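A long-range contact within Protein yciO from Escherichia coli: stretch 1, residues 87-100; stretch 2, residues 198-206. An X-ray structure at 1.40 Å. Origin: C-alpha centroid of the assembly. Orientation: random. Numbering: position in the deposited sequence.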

# COMPACT_ATOMS: atom_id res chain seq x y z
N ARG A 87 10.25 -0.76 -18.41
CA ARG A 87 11.01 0.46 -18.70
C ARG A 87 10.44 1.67 -17.97
O ARG A 87 11.19 2.50 -17.45
CB ARG A 87 11.03 0.72 -20.20
CG ARG A 87 11.73 -0.36 -21.01
CD ARG A 87 12.01 0.14 -22.41
NE ARG A 87 12.90 1.30 -22.37
CZ ARG A 87 13.06 2.16 -23.37
NH1 ARG A 87 12.39 2.01 -24.50
NH2 ARG A 87 13.90 3.19 -23.23
N LEU A 88 9.12 1.77 -17.92
CA LEU A 88 8.49 2.90 -17.25
C LEU A 88 8.69 2.85 -15.74
O LEU A 88 9.04 3.86 -15.12
CB LEU A 88 7.00 2.95 -17.58
CG LEU A 88 6.68 3.47 -18.99
CD1 LEU A 88 5.21 3.22 -19.32
CD2 LEU A 88 7.01 4.96 -19.06
N MSE A 89 8.50 1.68 -15.14
CA MSE A 89 8.65 1.58 -13.70
C MSE A 89 10.09 1.63 -13.20
O MSE A 89 10.35 2.15 -12.13
CB MSE A 89 7.97 0.31 -13.18
CG MSE A 89 6.48 0.31 -13.38
SE MSE A 89 5.66 -1.24 -12.54
CE MSE A 89 6.44 -2.62 -13.69
N LYS A 90 11.03 1.11 -13.98
CA LYS A 90 12.43 1.11 -13.56
C LYS A 90 12.94 2.53 -13.35
O LYS A 90 13.85 2.76 -12.54
CB LYS A 90 13.31 0.40 -14.60
CG LYS A 90 13.40 1.11 -15.94
CD LYS A 90 14.20 0.29 -16.95
CE LYS A 90 14.26 0.99 -18.30
NZ LYS A 90 14.91 0.14 -19.34
N ASN A 91 12.36 3.49 -14.06
CA ASN A 91 12.78 4.88 -13.95
C ASN A 91 11.82 5.72 -13.11
O ASN A 91 11.96 6.94 -13.03
CB ASN A 91 12.92 5.50 -15.34
CG ASN A 91 14.04 4.86 -16.14
OD1 ASN A 91 15.17 4.74 -15.65
ND2 ASN A 91 13.74 4.47 -17.37
N ASN A 92 10.85 5.06 -12.48
CA ASN A 92 9.88 5.77 -11.67
C ASN A 92 9.54 5.02 -10.38
O ASN A 92 8.38 4.88 -10.00
CB ASN A 92 8.62 6.03 -12.50
CG ASN A 92 8.87 6.98 -13.65
OD1 ASN A 92 9.08 8.18 -13.45
ND2 ASN A 92 8.88 6.44 -14.87
N THR A 93 10.59 4.54 -9.73
CA THR A 93 10.49 3.82 -8.46
C THR A 93 11.72 4.21 -7.65
O THR A 93 12.76 4.52 -8.22
CB THR A 93 10.50 2.28 -8.66
OG1 THR A 93 11.57 1.93 -9.55
CG2 THR A 93 9.18 1.79 -9.22
N PRO A 94 11.61 4.22 -6.32
CA PRO A 94 10.42 3.89 -5.52
C PRO A 94 9.60 5.12 -5.14
O PRO A 94 10.01 6.26 -5.40
CB PRO A 94 11.03 3.23 -4.29
CG PRO A 94 12.23 4.10 -4.06
CD PRO A 94 12.81 4.29 -5.46
N GLY A 95 8.45 4.87 -4.53
CA GLY A 95 7.57 5.92 -4.07
C GLY A 95 6.72 6.67 -5.07
O GLY A 95 6.92 6.56 -6.29
N ASN A 96 5.74 7.39 -4.54
CA ASN A 96 4.82 8.25 -5.29
C ASN A 96 3.85 7.66 -6.30
O ASN A 96 2.98 8.38 -6.79
CB ASN A 96 5.63 9.35 -5.99
CG ASN A 96 6.55 10.09 -5.05
OD1 ASN A 96 6.30 10.16 -3.84
ND2 ASN A 96 7.61 10.67 -5.59
N TYR A 97 3.98 6.38 -6.60
CA TYR A 97 3.12 5.75 -7.60
C TYR A 97 2.53 4.40 -7.22
O TYR A 97 3.10 3.64 -6.44
CB TYR A 97 3.91 5.49 -8.89
CG TYR A 97 4.45 6.70 -9.59
CD1 TYR A 97 3.64 7.47 -10.42
CD2 TYR A 97 5.80 7.04 -9.48
CE1 TYR A 97 4.16 8.55 -11.14
CE2 TYR A 97 6.33 8.11 -10.19
CZ TYR A 97 5.51 8.86 -11.02
OH TYR A 97 6.04 9.89 -11.75
N THR A 98 1.38 4.11 -7.82
CA THR A 98 0.71 2.83 -7.69
C THR A 98 0.50 2.45 -9.15
O THR A 98 -0.07 3.22 -9.93
CB THR A 98 -0.65 2.93 -7.00
OG1 THR A 98 -0.47 3.33 -5.64
CG2 THR A 98 -1.36 1.57 -7.03
N PHE A 99 0.97 1.27 -9.54
CA PHE A 99 0.84 0.83 -10.92
C PHE A 99 -0.16 -0.31 -11.02
O PHE A 99 -0.01 -1.33 -10.35
CB PHE A 99 2.20 0.38 -11.45
CG PHE A 99 3.26 1.45 -11.40
CD1 PHE A 99 3.20 2.54 -12.25
CD2 PHE A 99 4.31 1.36 -10.49
CE1 PHE A 99 4.17 3.54 -12.20
CE2 PHE A 99 5.30 2.35 -10.43
CZ PHE A 99 5.22 3.45 -11.30
N ILE A 100 -1.18 -0.15 -11.85
CA ILE A 100 -2.17 -1.20 -12.02
C ILE A 100 -1.68 -2.19 -13.07
O ILE A 100 -1.42 -1.82 -14.21
CB ILE A 100 -3.54 -0.64 -12.44
CG1 ILE A 100 -3.98 0.45 -11.47
CG2 ILE A 100 -4.57 -1.77 -12.49
CD1 ILE A 100 -3.93 0.05 -10.01
N GLY A 198 -1.55 12.16 -8.37
CA GLY A 198 -1.12 12.37 -7.00
C GLY A 198 0.29 12.92 -6.92
O GLY A 198 0.68 13.77 -7.73
N VAL A 199 1.06 12.43 -5.96
CA VAL A 199 2.43 12.91 -5.77
C VAL A 199 3.33 12.73 -6.99
O VAL A 199 4.05 13.65 -7.37
CB VAL A 199 3.11 12.20 -4.56
CG1 VAL A 199 4.52 12.75 -4.35
CG2 VAL A 199 2.27 12.41 -3.30
N GLY A 200 3.28 11.55 -7.60
CA GLY A 200 4.11 11.29 -8.76
C GLY A 200 3.77 12.06 -10.03
O GLY A 200 2.60 12.26 -10.35
N ASP A 201 4.80 12.50 -10.74
CA ASP A 201 4.64 13.25 -11.99
C ASP A 201 3.96 12.34 -13.02
O ASP A 201 4.39 11.20 -13.23
CB ASP A 201 6.01 13.70 -12.48
CG ASP A 201 5.95 14.61 -13.70
OD1 ASP A 201 4.84 14.94 -14.17
OD2 ASP A 201 7.03 15.00 -14.19
N VAL A 202 2.92 12.84 -13.68
CA VAL A 202 2.23 12.03 -14.69
C VAL A 202 2.90 12.08 -16.06
O VAL A 202 2.71 11.18 -16.88
CB VAL A 202 0.75 12.48 -14.86
CG1 VAL A 202 0.00 12.34 -13.54
CG2 VAL A 202 0.69 13.93 -15.35
N LYS A 203 3.70 13.12 -16.29
CA LYS A 203 4.35 13.31 -17.57
C LYS A 203 5.11 12.14 -18.19
O LYS A 203 5.01 11.91 -19.40
CB LYS A 203 5.26 14.53 -17.51
CG LYS A 203 4.49 15.82 -17.31
CD LYS A 203 5.40 17.03 -17.26
CE LYS A 203 4.61 18.30 -17.05
NZ LYS A 203 3.64 18.55 -18.15
N PRO A 204 5.87 11.38 -17.38
CA PRO A 204 6.61 10.25 -17.96
C PRO A 204 5.71 9.18 -18.58
O PRO A 204 6.18 8.34 -19.35
CB PRO A 204 7.39 9.70 -16.76
CG PRO A 204 7.56 10.91 -15.88
CD PRO A 204 6.20 11.56 -15.96
N PHE A 205 4.43 9.23 -18.25
CA PHE A 205 3.46 8.26 -18.74
C PHE A 205 2.51 8.89 -19.74
O PHE A 205 1.68 8.19 -20.34
CB PHE A 205 2.66 7.71 -17.56
CG PHE A 205 3.52 7.21 -16.44
CD1 PHE A 205 3.95 5.89 -16.42
CD2 PHE A 205 3.94 8.08 -15.43
CE1 PHE A 205 4.80 5.44 -15.41
CE2 PHE A 205 4.79 7.63 -14.42
CZ PHE A 205 5.22 6.31 -14.41
N LEU A 206 2.64 10.20 -19.91
CA LEU A 206 1.78 10.99 -20.79
C LEU A 206 0.44 11.26 -20.11
O LEU A 206 0.27 12.35 -19.52
CB LEU A 206 1.57 10.27 -22.12
CG LEU A 206 2.57 10.57 -23.24
CD1 LEU A 206 2.36 11.99 -23.72
CD2 LEU A 206 3.99 10.37 -22.76
OXT LEU A 206 -0.44 10.37 -20.16

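Phe205, next to the C-terminal residue of the chain, is the apolar centre of this contact; it gives up more surface to the other stretch than any other residue here, 102 of the 458 Å² buried. Its CA-to-CB bond points sideways, but with chi1 at -51° (m) the ring reaches in among Leu88, Asn92, Tyr97 and Phe99. The edge of Phe205 is directed toward the face of Tyr97 in an offset edge-to-face pair, with centroids 5.2 Å apart and planes at 64°; the closest atoms are Phe205 CE2 and Tyr97 CE1, at 3.5 Å. Phe99, two residues further along the same strand, meets the ring obliquely, with planes at 47° and Phe99 CE1 3.7 Å from Phe205 CZ. From the helix, Leu88 packs its CB 4.0 Å from Phe205 CE1 and extends its CD2 to 3.5 Å from the carbonyl O of Pro204, so that it covers both the ring and the backbone just before it.

Tyr97 links this cluster to the polar part of the contact. Its ring is held between Phe205 CZ over one face and Gly200 CA over the opposite face, the latter a CH-pi contact in which Gly200 CA lies 3.9 Å from the Tyr97 ring centroid, 27° off the normal. Such a close approach depends on glycine: an ideal CB on Gly200 would fall 2.4 Å from Tyr97 CE1 and 2.9 Å from Asn96 O, a clash with both. At the ring edge, the hydroxyl Tyr97 OH donates a short hydrogen bond of 2.6 Å to Asp201 O, tying a buried side chain to the backbone of the facing loop.

Asn92 borders the aromatic cluster. Asn92 ND2 donates to Leu88 O within the same stretch (2.6 Å, 158°), and this bond holds the amide against the helix. The same Asn92 ND2 lies 3.7 Å from Phe205 CZ, while Asn92 OD1 is 4.0 Å from Pro204 CG. The backbone of the short 3-10 segment is braced by Phe205 N donating to Val202 O at 2.9 Å, and Asp201 OD1 accepts from Lys203 N at 3.0 Å as the segment begins.

At the outer polar edge the two backbones come close, the CA atoms of Asn96 and Gly200 being 4.7 Å apart. Gly200 N donates to Asn96 O at 3.3 Å, but the 132° angle makes this bond weak. Val199 and Asn96, whose CA-to-CB bonds point toward the opposing stretches, close this edge.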